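Local coordinates for putative large adhesion protein (Lap) involved in biofilm formation (Marinobacter hydrocarbonoclasticus ATCC 49840, PDB 6M8M) that probably anchors the bacterium during biofilm formation, its PA14 domain binding sugars such as glucose through a calcium ion, at residues I177-Q182 with A186-E191; D137-E142 with T147-N152; A58-F63 with D113-L118; Y43-G48 with G52-V57. All blocks are in the same frame, centred on the assembly; numbering follows the deposited sequence.

How the contacts relate
Four contacts, three local and one spanning 50 residues, illustrate how a PA14 beta-sandwich gathers its ion-binding loops at one end. From the N terminus, contact 4 comes first, closing the loop that leads from strand 38-45 into helix 57-66. Contact 3 follows at once and spans the longest interval, laying that helix on strand 113-122. Contact 2 is the hairpin of strands 139-143 and 146-151, and contact 1 joins strand 174-181 to strand 186-194 in the other sheet. None nests or crosses; they run in series. Strand 174-181 pairs with both 113-122 and 139-143. Contacts 1, 3 and 4 share one calcium ion, contacts 1 and 2 the calcium that holds glucose.

Contact 1: I177-Q182 with A186-E191; sequences IVYWDQ and AQLRIE. With CA (calcium ion), chain D; CA (calcium ion), chain E; BGC (beta-D-glucopyranose), chain B.
Strand 177-181 and strand 186-191 run nearly antiparallel, at 157°, with their axes no closer than 7.5 Å and Tyr179 and Leu188 meeting midway. This is face-to-face packing within the beta-sandwich of the PA14 domain: the strands belong to different sheets, no backbone hydrogen bond links them, and mainly side chains bridge the gap. Leu188 CB lies over one face of the Tyr179 ring, toward its rim, in a CH-pi contact 4.2 Å from the centroid, while Gln187 O comes obliquely to Tyr179 CE1 at 3.4 Å. The tyrosine and leucine run alongside one another, pointing opposite ways. With CG anti to the backbone N (chi1 155°), Tyr179 extends until its OH meets the methyl of Ala186; that hydroxyl is hydrogen-bonded to Asp136 O. At the far end Ile177 and Ile190 approach tip to tip, CD1 to CD1 at 3.8 Å.

Where the strands converge, Ala186 CB packs against the carboxylate carbon of Asp181. Asp181 OD1 binds the calcium that also takes O1 and O2 of glucose, and the carboxylate has a further polar partner in Leu87. The next residue grips the sugar directly: Gln182 NE2 donates to glucose O1 at 2.9 Å, with an N-H...O angle of 165°.

Contact 2: D137-E142 with T147-N152; sequences DGYRIE and TVAEYN. With CA (calcium ion), chain E; BGC (beta-D-glucopyranose), chain B.
Arg140 reaches across to Glu150 and Thr147 along most of its length. Its CB stands beside Glu150 CB; CG lies near Ala149 O and Thr147 CG2; CD comes 3.5 Å from Thr147 OG1. A bend at chi3 (-72°) then swings the guanidinium toward Glu150, whose chain runs alongside. NE and NH2 both donate to Glu150 OE2, each at 3.0 Å, in a side-on salt bridge. That oxygen lies in the guanidinium plane; NH2 meets its syn lone pair, whereas NE approaches from above the carboxylate plane. Arg140 NH1 adds a long ion pair to Glu142 OE2 (3.8 Å), joining all three residues in one network.

These strands form an antiparallel beta hairpin with a classic bulge that sets Val148 and Ala149 together opposite Ile141. Val148 N gives Ile141 O a nearly straight bond of 2.9 Å, and Ala149 N adds a weak one. On the face opposite Arg140 and Glu150, shared with Ile141 and Ala149, Tyr139 CG sits between its backbone N and carbonyl carbon (chi1 58°), turning the ring over Tyr151 N. Tyr139 CE1 touches Tyr151 CB at 3.5 Å. Two residues before Tyr139, Asp137 OD2 binds the glucose-bearing calcium at 2.4 Å.

Contact 3: A58-F63 with D113-L118; sequences AQVKAF and DAIVKL. With CA (calcium ion), chain D.
Ile115 overlaps Val60 and Phe63, two residues about one helical turn apart, and its three outer carbons carry the whole meeting of helix 58-63 with strand 113-118. The CG2 branch lies closest to Val60, with Ile115 CG2 and Val60 CG1 at 3.7 Å. Ile115 CG1 also borders that same valine methyl, as Val60 and Ile115 interleave from opposing sides. At the end of the longer branch, Ile115 CD1 reaches Phe63 CD2 at 3.8 Å, meeting the ring obliquely.

The torsions explain this pattern. Ile115 holds CG1 beside its backbone N and CG2 anti to it (chi1 -65°), spreading the two branches so that both border Val60 CG1, and only the longer one, through CD1, goes on to Phe63. Val60 in turn places CG1 anti to its own backbone N (chi1 164°), presenting that methyl to the isoleucine.

In the fold, this packs helix 57-66 onto the outer face of one sheet of the PA14 beta-sandwich. Trp180, from the adjoining strand, also touches Val60, and the Phe63 ring stands edge-to-face with Tyr45. Two residues before Ile115, Asp113 is a bidentate calcium ligand: OD1 binds the ion at 2.4 Å and OD2 at 2.5 Å. Gln47, Asn53 and Gln182 O supply other protein ligands. The chemistry is thus divided along the strand: apolar contacts without directional bonds hold the helix against it, while a few residues away charge and coordination fix the strand's beginning to the calcium site.

Contact 4: Y43-G48 with G52-V57; sequences YAYAQG and GNLSNV. With CA (calcium ion), chain D.
Tyr45 and Leu54 cross obliquely, the leucine branch coming down on the flat of the ring. Leu54 CD2 sits above the ring centre, 3.5 Å from the centroid and 7° off the normal, as a CH-pi contact; Leu54 CG adds contact near Tyr45 CD1. At the ring edge a different interaction takes over. Tyr45 OH donates to Gly52 O at 2.6 Å, in the carbonyl plane and on a lone pair. The tyrosine CG is anti to the backbone N (chi1 179°), which extends the ring from the strand toward the loop and brings both its face and its hydroxyl to residues 52-54.

Gln47 and Asn53 meet at a slant, their amide planes 37° apart. What brings them together is the ion between them: Gln47 OE1 and Asn53 OD1 are only 3.0 Å from each other, yet both bind the same calcium, each at 2.3 Å. The positive ion would offset the repulsion expected between two such close oxygens. Gln47 reaches it with an extended chain, passing over the Gly52-Asn53 backbone. Asp113 and Gln182 O contribute further ligands, along with a water that binds the calcium at 2.5 Å and donates to Gln182 OE1. The result is a calcium site built from loop residues and the start of strand 113-122, where the loop between strand 38-45 and helix 57-66 meets the ends of two sheet strands, near the glucose pocket of this PA14 domain.

Contact 1: I177-Q182 with A186-E191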
# COMPACT_ATOMS: atom_id res chain seq x y z
N ILE A 177 -3.28 -4.16 1.97
CA ILE A 177 -2.98 -2.74 2.10
C ILE A 177 -3.61 -2.02 0.93
O ILE A 177 -3.40 -2.43 -0.22
CB ILE A 177 -1.46 -2.50 2.11
CG1 ILE A 177 -0.82 -3.25 3.28
CG2 ILE A 177 -1.14 -1.02 2.13
CD1 ILE A 177 0.62 -3.56 3.07
N VAL A 178 -4.34 -0.95 1.21
CA VAL A 178 -4.75 -0.03 0.16
C VAL A 178 -4.19 1.34 0.51
O VAL A 178 -4.08 1.70 1.69
CB VAL A 178 -6.27 0.02 -0.08
CG1 VAL A 178 -6.79 -1.36 -0.48
CG2 VAL A 178 -6.99 0.57 1.11
N TYR A 179 -3.83 2.10 -0.51
CA TYR A 179 -3.14 3.38 -0.38
C TYR A 179 -3.59 4.24 -1.55
O TYR A 179 -3.84 3.70 -2.64
CB TYR A 179 -1.59 3.19 -0.38
CG TYR A 179 -0.87 4.43 -0.83
CD1 TYR A 179 -0.59 5.46 0.04
CD2 TYR A 179 -0.55 4.60 -2.17
CE1 TYR A 179 0.01 6.63 -0.40
CE2 TYR A 179 0.04 5.75 -2.62
CZ TYR A 179 0.30 6.77 -1.74
OH TYR A 179 0.85 7.92 -2.24
N TRP A 180 -3.66 5.55 -1.36
CA TRP A 180 -3.94 6.43 -2.49
C TRP A 180 -3.20 7.74 -2.41
O TRP A 180 -2.79 8.21 -1.33
CB TRP A 180 -5.44 6.69 -2.64
CG TRP A 180 -6.04 7.59 -1.60
CD1 TRP A 180 -6.21 8.93 -1.69
CD2 TRP A 180 -6.59 7.20 -0.34
NE1 TRP A 180 -6.82 9.41 -0.56
CE2 TRP A 180 -7.07 8.37 0.28
CE3 TRP A 180 -6.72 5.98 0.32
CZ2 TRP A 180 -7.69 8.35 1.53
CZ3 TRP A 180 -7.34 5.96 1.56
CH2 TRP A 180 -7.82 7.14 2.15
N ASP A 181 -3.06 8.33 -3.59
CA ASP A 181 -2.66 9.72 -3.76
C ASP A 181 -3.81 10.47 -4.41
O ASP A 181 -4.26 10.11 -5.51
CB ASP A 181 -1.41 9.84 -4.65
CG ASP A 181 -1.06 11.28 -4.92
OD1 ASP A 181 -1.20 12.08 -3.98
OD2 ASP A 181 -0.69 11.61 -6.07
N GLN A 182 -4.29 11.52 -3.74
CA GLN A 182 -5.29 12.41 -4.31
C GLN A 182 -4.69 13.41 -5.28
O GLN A 182 -5.43 14.08 -6.02
CB GLN A 182 -6.02 13.18 -3.19
CG GLN A 182 -5.17 14.18 -2.41
CD GLN A 182 -5.42 15.64 -2.74
OE1 GLN A 182 -6.48 16.05 -3.24
NE2 GLN A 182 -4.43 16.45 -2.43
N ALA A 186 3.39 12.30 -3.12
CA ALA A 186 2.94 10.95 -2.84
C ALA A 186 4.09 10.18 -2.19
O ALA A 186 5.21 10.18 -2.72
CB ALA A 186 2.50 10.23 -4.12
N GLN A 187 3.79 9.51 -1.08
CA GLN A 187 4.79 8.73 -0.36
C GLN A 187 4.10 7.60 0.36
O GLN A 187 2.98 7.78 0.86
CB GLN A 187 5.53 9.61 0.65
CG GLN A 187 6.62 8.85 1.42
CD GLN A 187 7.48 9.75 2.27
OE1 GLN A 187 7.13 10.91 2.52
NE2 GLN A 187 8.61 9.23 2.73
N LEU A 188 4.76 6.45 0.43
CA LEU A 188 4.26 5.33 1.24
C LEU A 188 5.46 4.57 1.78
O LEU A 188 6.19 3.92 1.02
CB LEU A 188 3.37 4.39 0.44
CG LEU A 188 2.86 3.17 1.20
CD1 LEU A 188 1.96 3.56 2.36
CD2 LEU A 188 2.12 2.24 0.25
N ARG A 189 5.64 4.59 3.10
CA ARG A 189 6.69 3.82 3.76
C ARG A 189 6.05 3.05 4.90
O ARG A 189 5.48 3.65 5.82
CB ARG A 189 7.79 4.73 4.30
CG ARG A 189 8.92 3.97 4.96
CD ARG A 189 9.92 4.89 5.63
NE ARG A 189 10.55 5.79 4.67
CZ ARG A 189 10.85 7.06 4.91
NH1 ARG A 189 10.55 7.62 6.08
NH2 ARG A 189 11.42 7.79 3.96
N ILE A 190 6.12 1.72 4.85
CA ILE A 190 5.53 0.86 5.85
C ILE A 190 6.65 0.14 6.59
O ILE A 190 7.52 -0.47 5.97
CB ILE A 190 4.55 -0.15 5.22
CG1 ILE A 190 3.46 0.59 4.46
CG2 ILE A 190 3.96 -1.06 6.29
CD1 ILE A 190 2.44 -0.28 3.79
N GLU A 191 6.59 0.22 7.92
CA GLU A 191 7.48 -0.52 8.81
C GLU A 191 6.66 -1.50 9.64
O GLU A 191 5.50 -1.25 9.95
CB GLU A 191 8.20 0.42 9.77
CG GLU A 191 9.14 1.42 9.14
CD GLU A 191 9.42 2.58 10.07
OE1 GLU A 191 10.59 2.71 10.52
OE2 GLU A 191 8.48 3.32 10.39
CA CA D . -7.57 14.34 -6.93
CA CA E . -0.86 13.61 -2.29
C2 BGC B . -0.49 16.71 -0.95
C3 BGC B . 0.27 17.66 -0.08
C4 BGC B . -0.67 18.63 0.60
C5 BGC B . -1.74 17.88 1.37
C6 BGC B . -2.74 18.76 2.04
C1 BGC B . -1.55 16.00 -0.13
O1 BGC B . -2.29 15.17 -0.92
O2 BGC B . 0.33 15.68 -1.53
O3 BGC B . 1.24 18.38 -0.87
O4 BGC B . 0.06 19.42 1.54
O5 BGC B . -2.47 16.99 0.46
O6 BGC B . -3.39 19.60 1.13
O HOH W 1 -7.24 16.49 -5.79

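Contact 2: D137-E142 with T147-N152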
# COMPACT_ATOMS: atom_id res chain seq x y z
N ASP A 137 -1.19 10.01 0.35
CA ASP A 137 -2.26 10.46 1.23
C ASP A 137 -2.65 9.38 2.23
O ASP A 137 -1.95 9.21 3.23
CB ASP A 137 -3.44 10.92 0.37
CG ASP A 137 -3.17 12.27 -0.26
OD1 ASP A 137 -3.32 13.29 0.47
OD2 ASP A 137 -2.74 12.31 -1.44
N GLY A 138 -3.76 8.70 2.01
CA GLY A 138 -4.31 7.78 2.98
C GLY A 138 -4.03 6.31 2.69
O GLY A 138 -3.50 5.95 1.65
N TYR A 139 -4.44 5.49 3.64
CA TYR A 139 -4.19 4.06 3.54
C TYR A 139 -4.99 3.31 4.60
O TYR A 139 -5.44 3.88 5.59
CB TYR A 139 -2.70 3.70 3.72
CG TYR A 139 -2.18 4.19 5.04
CD1 TYR A 139 -1.75 5.49 5.18
CD2 TYR A 139 -2.19 3.38 6.18
CE1 TYR A 139 -1.33 5.99 6.39
CE2 TYR A 139 -1.77 3.88 7.42
CZ TYR A 139 -1.35 5.19 7.51
OH TYR A 139 -0.94 5.70 8.73
N ARG A 140 -5.10 2.00 4.39
CA ARG A 140 -5.59 1.07 5.40
C ARG A 140 -4.81 -0.22 5.27
O ARG A 140 -4.63 -0.72 4.14
CB ARG A 140 -7.08 0.78 5.26
CG ARG A 140 -7.54 -0.24 6.32
CD ARG A 140 -9.02 -0.50 6.28
NE ARG A 140 -9.74 0.65 6.80
CZ ARG A 140 -11.06 0.77 6.74
NH1 ARG A 140 -11.79 -0.17 6.15
NH2 ARG A 140 -11.63 1.85 7.23
N ILE A 141 -4.37 -0.78 6.39
CA ILE A 141 -3.78 -2.11 6.47
C ILE A 141 -4.72 -3.01 7.26
O ILE A 141 -5.13 -2.66 8.37
CB ILE A 141 -2.39 -2.09 7.15
CG1 ILE A 141 -1.48 -1.06 6.49
CG2 ILE A 141 -1.80 -3.50 7.16
CD1 ILE A 141 -0.06 -1.05 7.00
N GLU A 142 -5.05 -4.15 6.69
CA GLU A 142 -5.84 -5.17 7.36
C GLU A 142 -5.05 -6.47 7.44
O GLU A 142 -4.36 -6.85 6.48
CB GLU A 142 -7.14 -5.42 6.58
CG GLU A 142 -8.11 -4.26 6.64
CD GLU A 142 -9.30 -4.41 5.71
OE1 GLU A 142 -9.31 -5.36 4.90
OE2 GLU A 142 -10.23 -3.57 5.79
N THR A 147 -8.74 -4.27 10.64
CA THR A 147 -7.92 -3.08 10.47
C THR A 147 -6.89 -2.99 11.57
O THR A 147 -7.23 -3.04 12.76
CB THR A 147 -8.81 -1.84 10.50
OG1 THR A 147 -9.73 -1.94 9.42
CG2 THR A 147 -7.99 -0.57 10.38
N VAL A 148 -5.63 -2.83 11.19
CA VAL A 148 -4.54 -2.69 12.14
C VAL A 148 -3.78 -1.39 11.97
O VAL A 148 -2.94 -1.07 12.82
CB VAL A 148 -3.57 -3.89 12.11
CG1 VAL A 148 -4.32 -5.20 12.43
CG2 VAL A 148 -2.85 -4.00 10.78
N ALA A 149 -3.99 -0.65 10.89
CA ALA A 149 -3.40 0.67 10.73
C ALA A 149 -4.19 1.40 9.67
O ALA A 149 -4.65 0.77 8.70
CB ALA A 149 -1.93 0.58 10.28
N GLU A 150 -4.35 2.71 9.82
CA GLU A 150 -5.01 3.46 8.76
C GLU A 150 -4.82 4.95 8.98
O GLU A 150 -4.72 5.43 10.12
CB GLU A 150 -6.50 3.15 8.63
CG GLU A 150 -7.31 3.63 9.79
CD GLU A 150 -8.81 3.45 9.60
OE1 GLU A 150 -9.53 3.65 10.60
OE2 GLU A 150 -9.25 3.09 8.50
N TYR A 151 -4.82 5.69 7.89
CA TYR A 151 -5.10 7.12 7.91
C TYR A 151 -6.18 7.32 6.84
O TYR A 151 -5.90 7.25 5.64
CB TYR A 151 -3.92 8.01 7.64
CG TYR A 151 -4.36 9.44 7.85
CD1 TYR A 151 -4.43 9.98 9.13
CD2 TYR A 151 -4.77 10.23 6.79
CE1 TYR A 151 -4.88 11.29 9.34
CE2 TYR A 151 -5.21 11.54 7.00
CZ TYR A 151 -5.27 12.04 8.26
OH TYR A 151 -5.71 13.34 8.43
N ASN A 152 -7.41 7.50 7.30
CA ASN A 152 -8.55 7.52 6.40
C ASN A 152 -8.81 8.96 5.99
O ASN A 152 -9.69 9.64 6.54
CB ASN A 152 -9.76 6.87 7.06
CG ASN A 152 -10.79 6.46 6.05
OD1 ASN A 152 -10.79 6.96 4.93
ND2 ASN A 152 -11.67 5.54 6.43
CA CA E . -0.86 13.61 -2.29
C2 BGC B . -0.49 16.71 -0.95
C3 BGC B . 0.27 17.66 -0.08
C4 BGC B . -0.67 18.63 0.60
C5 BGC B . -1.74 17.88 1.37
C6 BGC B . -2.74 18.76 2.04
C1 BGC B . -1.55 16.00 -0.13
O1 BGC B . -2.29 15.17 -0.92
O2 BGC B . 0.33 15.68 -1.53
O3 BGC B . 1.24 18.38 -0.87
O4 BGC B . 0.06 19.42 1.54
O5 BGC B . -2.47 16.99 0.46
O6 BGC B . -3.39 19.60 1.13
O HOH W 2 -11.30 -3.97 8.29

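Contact 3: A58-F63 with D113-L118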
# COMPACT_ATOMS: atom_id res chain seq x y z
N ALA A 58 -13.28 3.71 2.02
CA ALA A 58 -14.40 3.01 1.41
C ALA A 58 -14.52 3.35 -0.07
O ALA A 58 -14.81 2.48 -0.90
CB ALA A 58 -15.70 3.34 2.15
N GLN A 59 -14.31 4.62 -0.41
CA GLN A 59 -14.36 5.05 -1.80
C GLN A 59 -13.27 4.37 -2.63
O GLN A 59 -13.51 3.91 -3.75
CB GLN A 59 -14.18 6.57 -1.82
CG GLN A 59 -14.04 7.21 -3.16
CD GLN A 59 -13.54 8.63 -3.07
OE1 GLN A 59 -12.94 9.03 -2.06
NE2 GLN A 59 -13.77 9.41 -4.10
N VAL A 60 -12.06 4.31 -2.08
CA VAL A 60 -10.94 3.67 -2.77
C VAL A 60 -11.21 2.18 -2.95
O VAL A 60 -11.00 1.62 -4.03
CB VAL A 60 -9.64 3.96 -2.00
CG1 VAL A 60 -8.51 3.04 -2.41
CG2 VAL A 60 -9.25 5.42 -2.18
N LYS A 61 -11.68 1.52 -1.90
CA LYS A 61 -11.99 0.10 -2.00
C LYS A 61 -13.07 -0.16 -3.04
O LYS A 61 -13.04 -1.19 -3.73
CB LYS A 61 -12.41 -0.46 -0.66
CG LYS A 61 -11.25 -0.64 0.29
CD LYS A 61 -11.65 -1.39 1.54
CE LYS A 61 -10.45 -1.65 2.45
NZ LYS A 61 -9.54 -2.72 1.94
N ALA A 62 -14.06 0.73 -3.14
CA ALA A 62 -15.11 0.53 -4.13
C ALA A 62 -14.57 0.63 -5.54
O ALA A 62 -14.99 -0.12 -6.43
CB ALA A 62 -16.23 1.55 -3.92
N PHE A 63 -13.65 1.56 -5.78
CA PHE A 63 -13.06 1.66 -7.10
C PHE A 63 -12.24 0.41 -7.42
O PHE A 63 -12.34 -0.17 -8.51
CB PHE A 63 -12.19 2.90 -7.23
CG PHE A 63 -11.78 3.19 -8.64
CD1 PHE A 63 -12.66 3.79 -9.52
CD2 PHE A 63 -10.53 2.83 -9.10
CE1 PHE A 63 -12.30 4.03 -10.83
CE2 PHE A 63 -10.15 3.10 -10.41
CZ PHE A 63 -11.05 3.68 -11.28
N ASP A 113 -5.24 11.04 -10.00
CA ASP A 113 -5.20 10.36 -8.72
C ASP A 113 -4.70 8.94 -8.96
O ASP A 113 -4.74 8.42 -10.08
CB ASP A 113 -6.59 10.30 -8.08
CG ASP A 113 -7.18 11.68 -7.73
OD1 ASP A 113 -7.20 12.59 -8.59
OD2 ASP A 113 -7.64 11.85 -6.58
N ALA A 114 -4.30 8.25 -7.90
CA ALA A 114 -3.76 6.91 -8.07
C ALA A 114 -3.99 6.09 -6.81
O ALA A 114 -3.99 6.62 -5.70
CB ALA A 114 -2.27 6.97 -8.39
N ILE A 115 -4.14 4.78 -7.00
CA ILE A 115 -4.39 3.84 -5.92
C ILE A 115 -3.40 2.70 -6.05
O ILE A 115 -3.15 2.21 -7.16
CB ILE A 115 -5.83 3.29 -6.01
CG1 ILE A 115 -6.85 4.41 -5.78
CG2 ILE A 115 -6.06 2.16 -5.02
CD1 ILE A 115 -8.24 4.08 -6.28
N VAL A 116 -2.86 2.25 -4.91
CA VAL A 116 -2.02 1.05 -4.87
C VAL A 116 -2.63 0.08 -3.88
O VAL A 116 -3.05 0.47 -2.78
CB VAL A 116 -0.58 1.40 -4.43
CG1 VAL A 116 0.26 0.14 -4.28
CG2 VAL A 116 0.05 2.36 -5.41
N LYS A 117 -2.68 -1.19 -4.27
CA LYS A 117 -3.08 -2.27 -3.38
C LYS A 117 -1.95 -3.28 -3.30
O LYS A 117 -1.35 -3.62 -4.32
CB LYS A 117 -4.35 -2.93 -3.89
CG LYS A 117 -4.82 -4.10 -3.08
CD LYS A 117 -6.18 -4.54 -3.58
CE LYS A 117 -6.64 -5.83 -2.93
NZ LYS A 117 -7.99 -6.19 -3.47
N LEU A 118 -1.67 -3.73 -2.10
CA LEU A 118 -0.65 -4.74 -1.85
C LEU A 118 -1.27 -5.87 -1.05
O LEU A 118 -1.92 -5.61 -0.04
CB LEU A 118 0.52 -4.13 -1.06
CG LEU A 118 1.35 -3.10 -1.84
CD1 LEU A 118 2.04 -2.13 -0.90
CD2 LEU A 118 2.39 -3.81 -2.70
CA CA D . -7.57 14.34 -6.93
O HOH W 1 -7.24 16.49 -5.79

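Contact 4: Y43-G48 with G52-V57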
# COMPACT_ATOMS: atom_id res chain seq x y z
N TYR A 43 -3.85 1.31 -9.79
CA TYR A 43 -5.06 1.78 -10.44
C TYR A 43 -4.94 3.27 -10.71
O TYR A 43 -4.72 4.07 -9.79
CB TYR A 43 -6.29 1.56 -9.55
CG TYR A 43 -6.56 0.13 -9.22
CD1 TYR A 43 -5.84 -0.53 -8.24
CD2 TYR A 43 -7.55 -0.58 -9.88
CE1 TYR A 43 -6.10 -1.87 -7.95
CE2 TYR A 43 -7.80 -1.88 -9.61
CZ TYR A 43 -7.08 -2.53 -8.65
OH TYR A 43 -7.39 -3.86 -8.44
N ALA A 44 -5.11 3.65 -11.97
CA ALA A 44 -5.24 5.04 -12.38
C ALA A 44 -6.67 5.48 -12.12
O ALA A 44 -7.62 4.76 -12.47
CB ALA A 44 -4.95 5.15 -13.87
N TYR A 45 -6.85 6.61 -11.46
CA TYR A 45 -8.18 7.15 -11.19
C TYR A 45 -8.22 8.57 -11.73
O TYR A 45 -7.36 9.39 -11.40
CB TYR A 45 -8.45 7.12 -9.69
CG TYR A 45 -9.79 7.69 -9.27
CD1 TYR A 45 -9.97 9.06 -9.13
CD2 TYR A 45 -10.86 6.86 -8.96
CE1 TYR A 45 -11.19 9.59 -8.71
CE2 TYR A 45 -12.07 7.39 -8.54
CZ TYR A 45 -12.22 8.74 -8.41
OH TYR A 45 -13.43 9.25 -7.95
N ALA A 46 -9.21 8.85 -12.57
CA ALA A 46 -9.36 10.14 -13.23
C ALA A 46 -10.45 10.93 -12.53
O ALA A 46 -11.64 10.65 -12.71
CB ALA A 46 -9.70 9.94 -14.70
N GLN A 47 -10.06 11.93 -11.75
CA GLN A 47 -11.05 12.77 -11.09
C GLN A 47 -11.85 13.50 -12.17
O GLN A 47 -11.29 14.09 -13.08
CB GLN A 47 -10.35 13.78 -10.18
CG GLN A 47 -11.30 14.67 -9.41
CD GLN A 47 -10.61 15.42 -8.30
OE1 GLN A 47 -9.64 14.91 -7.72
NE2 GLN A 47 -11.11 16.59 -7.96
N GLY A 48 -13.17 13.45 -12.04
CA GLY A 48 -14.06 13.80 -13.12
C GLY A 48 -14.73 12.53 -13.60
O GLY A 48 -15.73 12.10 -13.02
N GLY A 52 -15.41 11.90 -7.81
CA GLY A 52 -14.78 12.99 -7.10
C GLY A 52 -13.38 12.64 -6.63
O GLY A 52 -12.86 11.54 -6.82
N ASN A 53 -12.76 13.63 -5.99
CA ASN A 53 -11.42 13.44 -5.44
C ASN A 53 -11.37 12.21 -4.55
O ASN A 53 -12.31 11.93 -3.80
CB ASN A 53 -11.06 14.68 -4.62
CG ASN A 53 -9.61 14.72 -4.25
OD1 ASN A 53 -8.76 14.14 -4.93
ND2 ASN A 53 -9.31 15.39 -3.16
N LEU A 54 -10.28 11.46 -4.62
CA LEU A 54 -10.08 10.37 -3.68
C LEU A 54 -9.87 10.96 -2.29
O LEU A 54 -9.03 11.84 -2.10
CB LEU A 54 -8.89 9.52 -4.06
CG LEU A 54 -9.07 8.75 -5.37
CD1 LEU A 54 -7.84 7.86 -5.59
CD2 LEU A 54 -10.33 7.90 -5.40
N SER A 55 -10.61 10.46 -1.31
CA SER A 55 -10.46 11.00 0.03
C SER A 55 -10.77 10.02 1.16
O SER A 55 -10.59 10.41 2.31
CB SER A 55 -11.32 12.24 0.21
OG SER A 55 -12.68 11.86 0.19
N ASN A 56 -11.22 8.80 0.90
CA ASN A 56 -11.48 7.88 2.00
C ASN A 56 -11.35 6.44 1.54
O ASN A 56 -11.41 6.12 0.35
CB ASN A 56 -12.82 8.15 2.70
CG ASN A 56 -14.00 7.93 1.81
OD1 ASN A 56 -14.41 6.81 1.55
ND2 ASN A 56 -14.60 9.03 1.36
N VAL A 57 -11.17 5.57 2.53
CA VAL A 57 -10.88 4.16 2.28
C VAL A 57 -12.04 3.47 1.57
O VAL A 57 -11.83 2.69 0.64
CB VAL A 57 -10.54 3.44 3.59
CG1 VAL A 57 -10.46 1.93 3.38
CG2 VAL A 57 -9.24 3.95 4.19
CA CA D . -7.57 14.34 -6.93
O HOH W 1 -7.24 16.49 -5.79